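PDB 3DXL: allergen Aed a 2 from Aedes aegypti, which sequesters host mediators such as serotonin, histamine, catecholamines and cysteinyl leukotrienes in separate amine and lipid pockets, thereby modulating mosquito blood feeding. Local coordinates for residues E75-Y80 with G84-V89; E7-I12 with L127-K132; T14-D19 with G51-V56; D203-V208 with K241-H246. All blocks are in the same frame, centred on the assembly; numbering follows the deposited sequence.

Interaction 1: E75-Y80 with G84-V89; sequences EQFKAY and GEKSKV
Gly-84 meets the rim of the Phe-77 ring at the turn between helix 71-79 and helix 86-97, a helix-loop-helix corner of the all-helical odorant-binding fold. Its carbonyl O lies near the ring plane, 3.3 Å from Phe-77 CE1, so the oxygen faces the aromatic edge rather than the pi cloud. The residue is extended, and its CA also packs against Phe-77 CD1. Its backbone N pays a price for this burial, since it finds no partner anywhere in the model. Glu-85 follows at the N-cap position of helix 86-97 and turns its side chain away from Phe-77; its OE1 makes a long salt bridge with Lys-88 NZ. Lys-86 begins the helix proper: its N lies 3.8 Å from Phe-77 CZ, an oblique approach, and its CB is 4.1 Å from Phe-77 CE2. The two side chains cross at about a right angle, and the extended lysine leads away from Phe-77. Just past the end of helix 71-79, Tyr-80 leads away and sets its ring edge-to-face with His-129, while Leu-127 of helix 121-127 also touches Phe-77. One turn into the helix, Val-89 supplies the apolar seat. Phe-77 reaches it because CG stands anti to the backbone N (chi1 -176°), which throws the ring across the gap between the helices. The valine's two methyls divide the work: CG1 packs 3.7 Å from Phe-77 CD2, whereas CG2 makes a CH-pi contact, 3.8 Å from the ring centroid and 9° off the ring normal.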
loop_
_atom_site.group_PDB
_atom_site.type_symbol
_atom_site.label_atom_id
_atom_site.label_comp_id
_atom_site.label_asym_id
_atom_site.label_seq_id
_atom_site.Cartn_x
_atom_site.Cartn_y
_atom_site.Cartn_z
ATOM N N GLU A 75 17.139 -3.644 -9.036
ATOM C CA GLU A 75 16.045 -4.607 -8.911
ATOM C C GLU A 75 14.855 -4.169 -9.754
ATOM O O GLU A 75 14.240 -4.973 -10.461
ATOM C CB GLU A 75 15.615 -4.771 -7.448
ATOM C CG GLU A 75 16.544 -5.627 -6.604
ATOM C CD GLU A 75 16.729 -7.032 -7.163
ATOM O OE1 GLU A 75 15.719 -7.701 -7.477
ATOM O OE2 GLU A 75 17.894 -7.456 -7.290
ATOM N N GLN A 76 14.549 -2.875 -9.690
ATOM C CA GLN A 76 13.444 -2.310 -10.437
ATOM C C GLN A 76 13.641 -2.437 -11.949
ATOM O O GLN A 76 12.730 -2.833 -12.678
ATOM C CB GLN A 76 13.219 -0.856 -10.021
ATOM C CG GLN A 76 11.921 -0.253 -10.521
ATOM C CD GLN A 76 10.681 -0.818 -9.848
ATOM O OE1 GLN A 76 10.762 -1.653 -8.950
ATOM N NE2 GLN A 76 9.532 -0.360 -10.294
ATOM N N PHE A 77 14.838 -2.101 -12.416
ATOM C CA PHE A 77 15.155 -2.167 -13.840
ATOM C C PHE A 77 15.170 -3.610 -14.363
ATOM O O PHE A 77 14.750 -3.868 -15.486
ATOM C CB PHE A 77 16.484 -1.446 -14.097
ATOM C CG PHE A 77 16.885 -1.366 -15.546
ATOM C CD1 PHE A 77 15.975 -1.020 -16.536
ATOM C CD2 PHE A 77 18.212 -1.592 -15.906
ATOM C CE1 PHE A 77 16.382 -0.936 -17.874
ATOM C CE2 PHE A 77 18.624 -1.505 -17.233
ATOM C CZ PHE A 77 17.715 -1.173 -18.214
ATOM N N LYS A 78 15.656 -4.533 -13.543
ATOM C CA LYS A 78 15.623 -5.960 -13.887
ATOM C C LYS A 78 14.190 -6.444 -14.125
ATOM O O LYS A 78 13.923 -7.187 -15.071
ATOM C CB LYS A 78 16.294 -6.782 -12.791
ATOM C CG LYS A 78 16.344 -8.279 -13.051
ATOM C CD LYS A 78 17.041 -8.992 -11.905
ATOM C CE LYS A 78 17.363 -10.434 -12.250
ATOM N NZ LYS A 78 18.014 -11.122 -11.102
ATOM N N ALA A 79 13.278 -6.002 -13.262
ATOM C CA ALA A 79 11.867 -6.368 -13.369
ATOM C C ALA A 79 11.166 -5.650 -14.518
ATOM O O ALA A 79 10.220 -6.182 -15.106
ATOM C CB ALA A 79 11.148 -6.088 -12.060
ATOM N N TYR A 80 11.624 -4.435 -14.840
ATOM C CA TYR A 80 10.983 -3.622 -15.873
ATOM C C TYR A 80 11.967 -3.060 -16.908
ATOM O O TYR A 80 12.218 -1.849 -16.939
ATOM C CB TYR A 80 10.150 -2.496 -15.236
ATOM C CG TYR A 80 9.075 -3.030 -14.323
ATOM C CD1 TYR A 80 7.873 -3.507 -14.841
ATOM C CD2 TYR A 80 9.282 -3.103 -12.948
ATOM C CE1 TYR A 80 6.894 -4.027 -14.015
ATOM C CE2 TYR A 80 8.307 -3.620 -12.106
ATOM C CZ TYR A 80 7.123 -4.079 -12.652
ATOM O OH TYR A 80 6.159 -4.598 -11.829
ATOM N N GLY A 84 13.410 1.662 -18.652
ATOM C CA GLY A 84 14.698 2.325 -18.538
ATOM C C GLY A 84 15.628 2.039 -19.694
ATOM O O GLY A 84 15.491 1.034 -20.392
ATOM N N GLU A 85 16.567 2.958 -19.878
ATOM C CA GLU A 85 17.685 2.795 -20.793
ATOM C C GLU A 85 18.887 2.529 -19.891
ATOM O O GLU A 85 19.150 3.298 -18.969
ATOM C CB GLU A 85 17.860 4.082 -21.598
ATOM C CG GLU A 85 18.908 4.060 -22.696
ATOM C CD GLU A 85 18.886 5.332 -23.527
ATOM O OE1 GLU A 85 17.899 6.092 -23.443
ATOM O OE2 GLU A 85 19.855 5.567 -24.276
ATOM N N LYS A 86 19.611 1.441 -20.157
ATOM C CA LYS A 86 20.671 0.971 -19.261
ATOM C C LYS A 86 21.634 2.070 -18.793
ATOM O O LYS A 86 21.902 2.191 -17.602
ATOM C CB LYS A 86 21.445 -0.200 -19.890
ATOM C CG LYS A 86 22.575 -0.720 -19.023
ATOM C CD LYS A 86 23.272 -1.916 -19.649
ATOM C CE LYS A 86 24.605 -2.162 -18.960
ATOM N NZ LYS A 86 25.293 -3.402 -19.386
ATOM N N SER A 87 22.168 2.861 -19.727
ATOM C CA SER A 87 23.132 3.905 -19.366
ATOM C C SER A 87 22.550 4.934 -18.395
ATOM O O SER A 87 23.239 5.373 -17.478
ATOM C CB SER A 87 23.703 4.593 -20.614
ATOM O OG SER A 87 22.692 5.233 -21.363
ATOM N N LYS A 88 21.285 5.290 -18.613
ATOM C CA LYS A 88 20.580 6.257 -17.772
ATOM C C LYS A 88 20.254 5.672 -16.397
ATOM O O LYS A 88 20.412 6.341 -15.383
ATOM C CB LYS A 88 19.329 6.775 -18.493
ATOM C CG LYS A 88 19.677 7.619 -19.729
ATOM C CD LYS A 88 18.467 8.201 -20.434
ATOM C CE LYS A 88 18.863 9.331 -21.391
ATOM N NZ LYS A 88 20.057 9.012 -22.228
ATOM N N VAL A 89 19.840 4.409 -16.366
ATOM C CA VAL A 89 19.584 3.722 -15.099
ATOM C C VAL A 89 20.874 3.635 -14.286
ATOM O O VAL A 89 20.888 3.907 -13.082
ATOM C CB VAL A 89 18.992 2.318 -15.324
ATOM C CG1 VAL A 89 18.913 1.536 -14.010
ATOM C CG2 VAL A 89 17.628 2.432 -15.973
#

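Interaction 2: E7-I12 with L127-K132; sequences EEMLFI and LFHGNK
Met-9 packs its whole side chain against the Phe-128 carbonyl and the rings of Phe-128 and His-129, and this is the dense part of the contact. Its CG lies 3.4 Å from Phe-128 O and 3.8 Å from His-129 CD2, the latter at the edge of the imidazole near its plane. The thioether then curls back, bent at both chi2 (-52°) and chi3 (-53°), which brings SD to 4.0 Å from Phe-128 CD1. That is a Met-aromatic contact made at the ring edge: SD is 5.3 Å from the Phe-128 centroid and 75° off the normal. His-129 has positive phi, a left-handed bend in the loop that follows helix 121-127; its ring is held by NE2, hydrogen-bonded to Phe-4 O. Packing thins quickly past this point. Gly-130, an experimentally established leukotriene E4 binding residue, and Asn-131 veer away from Met-9, and the exposed Lys-132 reaches instead for a salt bridge with Glu-36. Phe-128 itself lies near Trp-37, which also binds leukotriene E4, consistent with the contact bordering the lipid pocket. The turn packs against both helix 6-20 and helix 71-79, where Gln-76 touches both Phe-128 and His-129; helix 45-58 supports Met-9 through Thr-58, and helix 132-142 backs His-129 through Thr-135 and Leu-138.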
loop_
_atom_site.group_PDB
_atom_site.type_symbol
_atom_site.label_atom_id
_atom_site.label_comp_id
_atom_site.label_asym_id
_atom_site.label_seq_id
_atom_site.Cartn_x
_atom_site.Cartn_y
_atom_site.Cartn_z
ATOM N N GLU A 7 0.830 -0.685 -8.792
ATOM C CA GLU A 7 -0.040 -0.572 -7.625
ATOM C C GLU A 7 0.781 -0.327 -6.368
ATOM O O GLU A 7 0.395 0.459 -5.494
ATOM C CB GLU A 7 -0.878 -1.844 -7.477
ATOM C CG GLU A 7 -1.840 -1.835 -6.286
ATOM C CD GLU A 7 -1.182 -2.185 -4.950
ATOM O OE1 GLU A 7 -0.145 -2.880 -4.934
ATOM O OE2 GLU A 7 -1.747 -1.813 -3.898
ATOM N N GLU A 8 1.921 -1.000 -6.277
ATOM C CA GLU A 8 2.774 -0.864 -5.106
ATOM C C GLU A 8 3.360 0.538 -5.001
ATOM O O GLU A 8 3.457 1.088 -3.906
ATOM C CB GLU A 8 3.861 -1.935 -5.085
ATOM C CG GLU A 8 3.293 -3.324 -4.796
ATOM C CD GLU A 8 4.293 -4.441 -4.971
ATOM O OE1 GLU A 8 4.961 -4.493 -6.026
ATOM O OE2 GLU A 8 4.386 -5.309 -4.079
ATOM N N MET A 9 3.741 1.119 -6.140
ATOM C CA MET A 9 4.225 2.498 -6.141
ATOM C C MET A 9 3.097 3.487 -5.886
ATOM O O MET A 9 3.278 4.451 -5.150
ATOM C CB MET A 9 4.988 2.833 -7.426
ATOM C CG MET A 9 6.267 2.028 -7.586
ATOM S SD MET A 9 7.382 2.088 -6.149
ATOM C CE MET A 9 7.557 3.840 -5.885
ATOM N N LEU A 10 1.919 3.219 -6.447
ATOM C CA LEU A 10 0.776 4.083 -6.190
ATOM C C LEU A 10 0.455 4.076 -4.693
ATOM O O LEU A 10 0.171 5.121 -4.097
ATOM C CB LEU A 10 -0.448 3.652 -7.004
ATOM C CG LEU A 10 -1.684 4.547 -6.881
ATOM C CD1 LEU A 10 -1.454 5.967 -7.447
ATOM C CD2 LEU A 10 -2.851 3.872 -7.564
ATOM N N PHE A 11 0.502 2.893 -4.076
ATOM C CA PHE A 11 0.274 2.800 -2.645
ATOM C C PHE A 11 1.286 3.656 -1.875
ATOM O O PHE A 11 0.909 4.406 -0.977
ATOM C CB PHE A 11 0.331 1.357 -2.159
ATOM C CG PHE A 11 0.087 1.238 -0.696
ATOM C CD1 PHE A 11 -1.209 1.299 -0.191
ATOM C CD2 PHE A 11 1.147 1.132 0.190
ATOM C CE1 PHE A 11 -1.443 1.237 1.182
ATOM C CE2 PHE A 11 0.928 1.063 1.561
ATOM C CZ PHE A 11 -0.374 1.114 2.056
ATOM N N ILE A 12 2.565 3.518 -2.212
ATOM C CA ILE A 12 3.614 4.297 -1.552
ATOM C C ILE A 12 3.391 5.800 -1.696
ATOM O O ILE A 12 3.389 6.534 -0.708
ATOM C CB ILE A 12 5.026 3.899 -2.065
ATOM C CG1 ILE A 12 5.393 2.506 -1.546
ATOM C CG2 ILE A 12 6.070 4.946 -1.645
ATOM C CD1 ILE A 12 6.623 1.890 -2.197
ATOM N N LEU A 127 11.061 4.614 -14.224
ATOM C CA LEU A 127 11.371 3.328 -13.609
ATOM C C LEU A 127 10.388 2.925 -12.520
ATOM O O LEU A 127 10.098 1.734 -12.352
ATOM C CB LEU A 127 12.775 3.372 -13.020
ATOM C CG LEU A 127 13.503 2.073 -12.704
ATOM C CD1 LEU A 127 13.528 1.163 -13.917
ATOM C CD2 LEU A 127 14.924 2.403 -12.294
ATOM N N PHE A 128 9.918 3.912 -11.768
ATOM C CA PHE A 128 9.093 3.664 -10.594
ATOM C C PHE A 128 7.629 4.007 -10.833
ATOM O O PHE A 128 6.904 4.398 -9.908
ATOM C CB PHE A 128 9.682 4.376 -9.386
ATOM C CG PHE A 128 10.908 3.713 -8.857
ATOM C CD1 PHE A 128 10.807 2.570 -8.065
ATOM C CD2 PHE A 128 12.175 4.195 -9.175
ATOM C CE1 PHE A 128 11.938 1.932 -7.577
ATOM C CE2 PHE A 128 13.312 3.560 -8.694
ATOM C CZ PHE A 128 13.202 2.431 -7.891
ATOM N N HIS A 129 7.193 3.822 -12.078
ATOM C CA HIS A 129 5.758 3.833 -12.438
ATOM C C HIS A 129 5.101 5.189 -12.215
ATOM O O HIS A 129 3.934 5.267 -11.812
ATOM C CB HIS A 129 4.975 2.702 -11.740
ATOM C CG HIS A 129 5.590 1.356 -11.920
ATOM N ND1 HIS A 129 5.822 0.802 -13.163
ATOM C CD2 HIS A 129 6.022 0.452 -11.013
ATOM C CE1 HIS A 129 6.379 -0.387 -13.011
ATOM N NE2 HIS A 129 6.505 -0.625 -11.715
ATOM N N GLY A 130 5.864 6.246 -12.486
ATOM C CA GLY A 130 5.370 7.610 -12.453
ATOM C C GLY A 130 5.047 8.171 -13.825
ATOM O O GLY A 130 4.428 9.224 -13.922
ATOM N N ASN A 131 5.469 7.482 -14.886
ATOM C CA ASN A 131 5.171 7.918 -16.250
ATOM C C ASN A 131 3.755 7.477 -16.608
ATOM O O ASN A 131 3.478 6.285 -16.716
ATOM C CB ASN A 131 6.200 7.356 -17.239
ATOM C CG ASN A 131 5.976 7.831 -18.669
ATOM O OD1 ASN A 131 4.872 7.749 -19.202
ATOM N ND2 ASN A 131 7.036 8.325 -19.297
ATOM N N LYS A 132 2.856 8.443 -16.781
ATOM C CA LYS A 132 1.437 8.148 -16.993
ATOM C C LYS A 132 1.177 7.250 -18.198
ATOM O O LYS A 132 0.415 6.287 -18.105
ATOM C CB LYS A 132 0.633 9.443 -17.117
ATOM C CG LYS A 132 0.581 10.241 -15.828
ATOM C CD LYS A 132 -0.168 11.540 -16.015
ATOM C CE LYS A 132 -0.075 12.397 -14.765
ATOM N NZ LYS A 132 -0.627 13.762 -14.989
#

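Interaction 3: T14-D19 with G51-V56; sequences TRCMED and GKCVLV
Cys-16 and Cys-53 both point toward the opposite helix and are joined by a disulfide, SG to SG 2.1 Å. The two halves are turned differently on their backbones. Cys-16 places its sulfur anti to its carbonyl carbon and beside the N (chi1 -71°), whereas Cys-53 holds its sulfur anti to the N (chi1 179°), reaching out from its helix. The bridge closes with a chi3 of -77°, a left-handed twist near the relaxed value, which sets Cys-16 CB and Cys-53 CB 3.7 Å apart. With the two CA atoms separated by 5.7 Å, the helix backbones approach closely at this level. Helix 6-20 and helix 45-58 are thereby cross-linked, in the way disulfides staple helices together in the odorant-binding (PBP/GOBP) fold; helix 45-58 carries a second such link from Cys-49 to Cys-106 of helix 106-119. Val-54 flanks the bridge. Its CG2 lies 3.8 Å from Cys-16 CB and 3.9 Å from Cys-16 SG, and its backbone N is 3.5 Å from the same sulfur, so an apolar methyl and a helical amide lie against the cystine. A glycerol, probably from the crystallisation liquor, rests close to the Val-54 side chain, which is also about 7 Å from that of Trp-37, a residue that binds leukotriene E4. Elsewhere on helix 6-20, Arg-15 forms a salt bridge with Glu-210, and Glu-18 and Asp-19 both bind Arg-213, tying this helix to helix 208-217.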
loop_
_atom_site.group_PDB
_atom_site.type_symbol
_atom_site.label_atom_id
_atom_site.label_comp_id
_atom_site.label_asym_id
_atom_site.label_seq_id
_atom_site.Cartn_x
_atom_site.Cartn_y
_atom_site.Cartn_z
ATOM N N THR A 14 0.709 7.579 -2.531
ATOM C CA THR A 14 -0.511 8.076 -1.901
ATOM C C THR A 14 -0.474 7.998 -0.379
ATOM O O THR A 14 -0.950 8.924 0.283
ATOM C CB THR A 14 -1.787 7.415 -2.471
ATOM O OG1 THR A 14 -1.719 5.996 -2.298
ATOM C CG2 THR A 14 -1.948 7.765 -3.947
ATOM N N ARG A 15 0.094 6.922 0.177
ATOM C CA ARG A 15 0.256 6.822 1.627
ATOM C C ARG A 15 1.151 7.947 2.152
ATOM O O ARG A 15 0.835 8.601 3.144
ATOM C CB ARG A 15 0.804 5.452 2.043
ATOM C CG ARG A 15 1.213 5.329 3.513
ATOM C CD ARG A 15 0.070 5.592 4.510
ATOM N NE ARG A 15 -1.069 4.690 4.331
ATOM C CZ ARG A 15 -1.144 3.470 4.850
ATOM N NH1 ARG A 15 -0.167 2.987 5.613
ATOM N NH2 ARG A 15 -2.219 2.729 4.611
ATOM N N CYS A 16 2.267 8.183 1.473
ATOM C CA CYS A 16 3.186 9.216 1.914
ATOM C C CYS A 16 2.567 10.609 1.800
ATOM O O CYS A 16 2.796 11.459 2.666
ATOM C CB CYS A 16 4.488 9.103 1.136
ATOM S SG CYS A 16 5.451 7.652 1.621
ATOM N N MET A 17 1.741 10.840 0.775
ATOM C CA MET A 17 1.033 12.111 0.682
ATOM C C MET A 17 -0.016 12.233 1.781
ATOM O O MET A 17 -0.129 13.281 2.416
ATOM C CB MET A 17 0.408 12.308 -0.695
ATOM C CG MET A 17 1.448 12.614 -1.750
ATOM S SD MET A 17 0.746 13.169 -3.300
ATOM C CE MET A 17 0.149 11.600 -3.933
ATOM N N GLU A 18 -0.766 11.153 2.033
ATOM C CA GLU A 18 -1.781 11.172 3.090
ATOM C C GLU A 18 -1.164 11.552 4.437
ATOM O O GLU A 18 -1.733 12.341 5.194
ATOM C CB GLU A 18 -2.501 9.825 3.166
ATOM C CG GLU A 18 -3.717 9.853 4.097
ATOM C CD GLU A 18 -4.523 8.575 4.064
ATOM O OE1 GLU A 18 -4.739 8.017 2.975
ATOM O OE2 GLU A 18 -4.978 8.140 5.136
ATOM N N ASP A 19 0.021 11.010 4.708
ATOM C CA ASP A 19 0.671 11.234 5.990
ATOM C C ASP A 19 1.394 12.578 6.123
ATOM O O ASP A 19 1.721 12.992 7.240
ATOM C CB ASP A 19 1.645 10.096 6.286
ATOM C CG ASP A 19 0.942 8.813 6.683
ATOM O OD1 ASP A 19 -0.270 8.845 6.995
ATOM O OD2 ASP A 19 1.621 7.774 6.687
ATOM N N GLY A 51 9.096 13.406 1.051
ATOM C CA GLY A 51 10.198 12.838 0.283
ATOM C C GLY A 51 10.889 11.722 1.039
ATOM O O GLY A 51 11.152 10.664 0.482
ATOM N N LYS A 52 11.182 11.950 2.317
ATOM C CA LYS A 52 11.800 10.907 3.131
ATOM C C LYS A 52 10.914 9.660 3.170
ATOM O O LYS A 52 11.403 8.542 3.053
ATOM C CB LYS A 52 12.105 11.393 4.554
ATOM C CG LYS A 52 12.740 10.315 5.432
ATOM C CD LYS A 52 12.739 10.672 6.917
ATOM C CE LYS A 52 12.845 9.408 7.780
ATOM N NZ LYS A 52 12.963 9.687 9.235
ATOM N N CYS A 53 9.608 9.860 3.347
ATOM C CA CYS A 53 8.650 8.747 3.386
ATOM C C CYS A 53 8.744 7.874 2.137
ATOM O O CYS A 53 8.818 6.647 2.228
ATOM C CB CYS A 53 7.230 9.295 3.550
ATOM S SG CYS A 53 5.886 8.074 3.599
ATOM N N VAL A 54 8.742 8.510 0.970
ATOM C CA VAL A 54 8.807 7.771 -0.279
ATOM C C VAL A 54 10.137 7.025 -0.396
ATOM O O VAL A 54 10.184 5.859 -0.786
ATOM C CB VAL A 54 8.600 8.706 -1.494
ATOM C CG1 VAL A 54 8.844 7.975 -2.810
ATOM C CG2 VAL A 54 7.206 9.320 -1.481
ATOM N N LEU A 55 11.225 7.703 -0.044
ATOM C CA LEU A 55 12.549 7.091 -0.118
ATOM C C LEU A 55 12.695 5.888 0.815
ATOM O O LEU A 55 13.339 4.897 0.469
ATOM C CB LEU A 55 13.629 8.138 0.173
ATOM C CG LEU A 55 13.750 9.232 -0.894
ATOM C CD1 LEU A 55 14.528 10.427 -0.370
ATOM C CD2 LEU A 55 14.370 8.704 -2.193
ATOM N N VAL A 56 12.094 5.976 1.996
ATOM C CA VAL A 56 12.137 4.875 2.954
ATOM C C VAL A 56 11.291 3.691 2.484
ATOM O O VAL A 56 11.746 2.549 2.511
ATOM C CB VAL A 56 11.735 5.344 4.364
ATOM C CG1 VAL A 56 11.549 4.164 5.311
ATOM C CG2 VAL A 56 12.797 6.294 4.903
#

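Interaction 4: D203-V208 with K241-H246; sequences DNQLDV and KEKSWH
The Gln-205 amide receives the ammonium of Lys-243 from well out of its plane: NZ is 3.1 Å from Gln-205 OE1, but 3.5 Å from CD and 3.6 Å from NE2 of the same group. Such a steep approach is consistent with the weakness of this hydrogen bond. The carboxamide of Asn-204 is placed otherwise. Its OD1 accepts a hydrogen bond from Lys-195, and its CB, rather than the amide, packs on the lysine chain, 4.2 Å from Lys-243 CD. The stronger grip comes from a backbone group. Lys-243 NZ donates to Asn-204 O at 2.7 Å, with a C=O...N angle of 147° and the donor tilted 30° from the carbonyl plane. Lys-243 CE and CD follow alongside the same oxygen, CE at 3.1 Å from Asn-204 O. These bonds belong to one of two deposited conformers of Lys-243 and may not hold in the other. In the C-terminal odorant-binding domain, this pins the loop between helix 184-196 and helix 208-217 to the first turn of helix 243-253, away from the amine site. Asn-204 has positive phi, a left-handed bend common for asparagine in turns, and this bend probably helps present its carbonyl to the lysine. The Lys-243 chain is itself kinked at chi3 (82°), which swings NZ across between the asparagine carbonyl and the glutamine amide; a long, weak ion pair with Glu-236 adds to its polar surroundings. Beside it, Ser-244 hydrogen-bonds Asp-191 of helix 184-196, and Asn-204 also touches Asp-191.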
loop_
_atom_site.group_PDB
_atom_site.type_symbol
_atom_site.label_atom_id
_atom_site.label_comp_id
_atom_site.label_asym_id
_atom_site.label_seq_id
_atom_site.Cartn_x
_atom_site.Cartn_y
_atom_site.Cartn_z
ATOM N N ASP A 203 6.902 -10.683 3.244
ATOM C CA ASP A 203 7.530 -11.840 3.887
ATOM C C ASP A 203 6.627 -12.493 4.931
ATOM O O ASP A 203 7.107 -13.112 5.885
ATOM C CB ASP A 203 8.866 -11.437 4.518
ATOM C CG ASP A 203 9.860 -10.919 3.499
ATOM O OD1 ASP A 203 10.159 -11.644 2.521
ATOM O OD2 ASP A 203 10.350 -9.787 3.684
ATOM N N ASN A 204 5.316 -12.343 4.741
ATOM C CA ASN A 204 4.314 -12.980 5.590
ATOM C C ASN A 204 4.421 -12.602 7.066
ATOM O O ASN A 204 4.175 -13.435 7.927
ATOM C CB ASN A 204 4.326 -14.512 5.410
ATOM C CG ASN A 204 4.073 -14.935 3.974
ATOM O OD1 ASN A 204 2.996 -14.703 3.433
ATOM N ND2 ASN A 204 5.068 -15.562 3.353
ATOM N N GLN A 205 4.760 -11.347 7.356
ATOM C CA GLN A 205 4.794 -10.884 8.750
ATOM C C GLN A 205 3.639 -9.939 9.068
ATOM O O GLN A 205 3.254 -9.105 8.247
ATOM C CB GLN A 205 6.133 -10.216 9.101
ATOM C CG GLN A 205 7.393 -11.069 8.834
ATOM C CD GLN A 205 7.462 -12.371 9.634
ATOM O OE1 GLN A 205 6.842 -12.512 10.690
ATOM N NE2 GLN A 205 8.231 -13.327 9.126
ATOM N N LEU A 206 3.093 -10.078 10.272
ATOM C CA LEU A 206 2.062 -9.174 10.760
ATOM C C LEU A 206 2.600 -7.750 10.894
ATOM O O LEU A 206 3.685 -7.547 11.451
ATOM C CB LEU A 206 1.551 -9.648 12.123
ATOM C CG LEU A 206 0.504 -8.766 12.807
ATOM C CD1 LEU A 206 -0.811 -8.803 12.040
ATOM C CD2 LEU A 206 0.323 -9.202 14.249
ATOM N N ASP A 207 1.843 -6.773 10.391
ATOM C CA ASP A 207 2.153 -5.365 10.630
ATOM C C ASP A 207 1.084 -4.763 11.534
ATOM O O ASP A 207 0.051 -4.270 11.065
ATOM C CB ASP A 207 2.271 -4.588 9.317
ATOM C CG ASP A 207 2.766 -3.160 9.521
ATOM O OD1 ASP A 207 2.734 -2.653 10.661
ATOM O OD2 ASP A 207 3.197 -2.547 8.527
ATOM N N VAL A 208 1.345 -4.807 12.840
ATOM C CA VAL A 208 0.384 -4.348 13.839
ATOM C C VAL A 208 0.020 -2.878 13.628
ATOM O O VAL A 208 -1.131 -2.483 13.817
ATOM C CB VAL A 208 0.909 -4.563 15.290
ATOM C CG1 VAL A 208 -0.041 -3.961 16.318
ATOM C CG2 VAL A 208 1.117 -6.036 15.585
ATOM N N LYS A 241 2.305 -19.534 4.370
ATOM C CA LYS A 241 1.162 -19.277 3.492
ATOM C C LYS A 241 -0.174 -19.201 4.225
ATOM O O LYS A 241 -1.182 -18.792 3.647
ATOM C CB LYS A 241 1.082 -20.336 2.387
ATOM C CG LYS A 241 2.102 -20.168 1.273
ATOM C CD LYS A 241 1.754 -21.048 0.077
ATOM C CE LYS A 241 2.789 -20.936 -1.037
ATOM N NZ LYS A 241 2.837 -19.577 -1.656
ATOM N N GLU A 242 -0.182 -19.591 5.496
ATOM C CA GLU A 242 -1.410 -19.581 6.285
ATOM C C GLU A 242 -1.491 -18.432 7.273
ATOM O O GLU A 242 -2.499 -18.287 7.977
ATOM C CB GLU A 242 -1.564 -20.903 7.017
ATOM C CG GLU A 242 -1.927 -22.044 6.092
ATOM C CD GLU A 242 -2.327 -23.296 6.838
ATOM O OE1 GLU A 242 -1.806 -23.532 7.951
ATOM O OE2 GLU A 242 -3.152 -24.056 6.297
ATOM N N LYS A 243 -0.445 -17.608 7.314
ATOM C CA LYS A 243 -0.386 -16.553 8.314
ATOM C C LYS A 243 -1.462 -15.484 8.113
ATOM O O LYS A 243 -2.095 -15.084 9.092
ATOM C CB LYS A 243 1.030 -15.975 8.436
ATOM C CG LYS A 243 2.014 -16.975 9.058
ATOM C CD LYS A 243 3.462 -16.523 8.981
ATOM C CE LYS A 243 3.795 -15.557 10.087
ATOM N NZ LYS A 243 5.133 -14.945 9.899
ATOM N N SER A 244 -1.691 -15.049 6.868
ATOM C CA SER A 244 -2.755 -14.069 6.583
ATOM C C SER A 244 -4.107 -14.567 7.083
ATOM O O SER A 244 -4.818 -13.871 7.812
ATOM C CB SER A 244 -2.858 -13.774 5.087
ATOM O OG SER A 244 -1.773 -12.976 4.645
ATOM N N TRP A 245 -4.444 -15.791 6.691
ATOM C CA TRP A 245 -5.707 -16.399 7.096
ATOM C C TRP A 245 -5.794 -16.545 8.618
ATOM O O TRP A 245 -6.835 -16.260 9.215
ATOM C CB TRP A 245 -5.859 -17.746 6.397
ATOM C CG TRP A 245 -7.073 -18.527 6.820
ATOM C CD1 TRP A 245 -8.348 -18.393 6.339
ATOM C CD2 TRP A 245 -7.119 -19.574 7.802
ATOM N NE1 TRP A 245 -9.185 -19.299 6.964
ATOM C CE2 TRP A 245 -8.461 -20.024 7.872
ATOM C CE3 TRP A 245 -6.165 -20.169 8.637
ATOM C CZ2 TRP A 245 -8.867 -21.058 8.729
ATOM C CZ3 TRP A 245 -6.573 -21.188 9.501
ATOM C CH2 TRP A 245 -7.911 -21.622 9.535
ATOM N N HIS A 246 -4.701 -16.975 9.243
ATOM C CA HIS A 246 -4.667 -17.088 10.693
ATOM C C HIS A 246 -5.059 -15.792 11.392
ATOM O O HIS A 246 -5.880 -15.797 12.312
ATOM C CB HIS A 246 -3.289 -17.531 11.179
ATOM C CG HIS A 246 -3.120 -17.432 12.661
ATOM N ND1 HIS A 246 -3.638 -18.365 13.535
ATOM C CD2 HIS A 246 -2.489 -16.507 13.425
ATOM C CE1 HIS A 246 -3.331 -18.020 14.773
ATOM N NE2 HIS A 246 -2.639 -16.895 14.735
#

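In the fold
From the N terminus, helix 6-20 serves two contacts. Its first part (7-12) awaits the 127-132 turn, so interaction 2 closes the longest loop; within that span, in series and without crossing, lie interaction 3, which closes at 51-56, and interaction 1, the tight corner of 75-80 with 84-89. Interaction 2 touches both: Gln-76 NE2 reaches Leu-127 O, probably as a hydrogen bond, and Ile-12 packs on Val-54. Together they hold helices 6-20, 45-58, 71-79 and 86-97 and the 127-132 turn in the lipid-binding half. In the second PBP/GOBP range, interaction 4 closes 203-208 on 241-246, joining the loop before helix 208-217 to the start of helix 243-253 and touching none of the others.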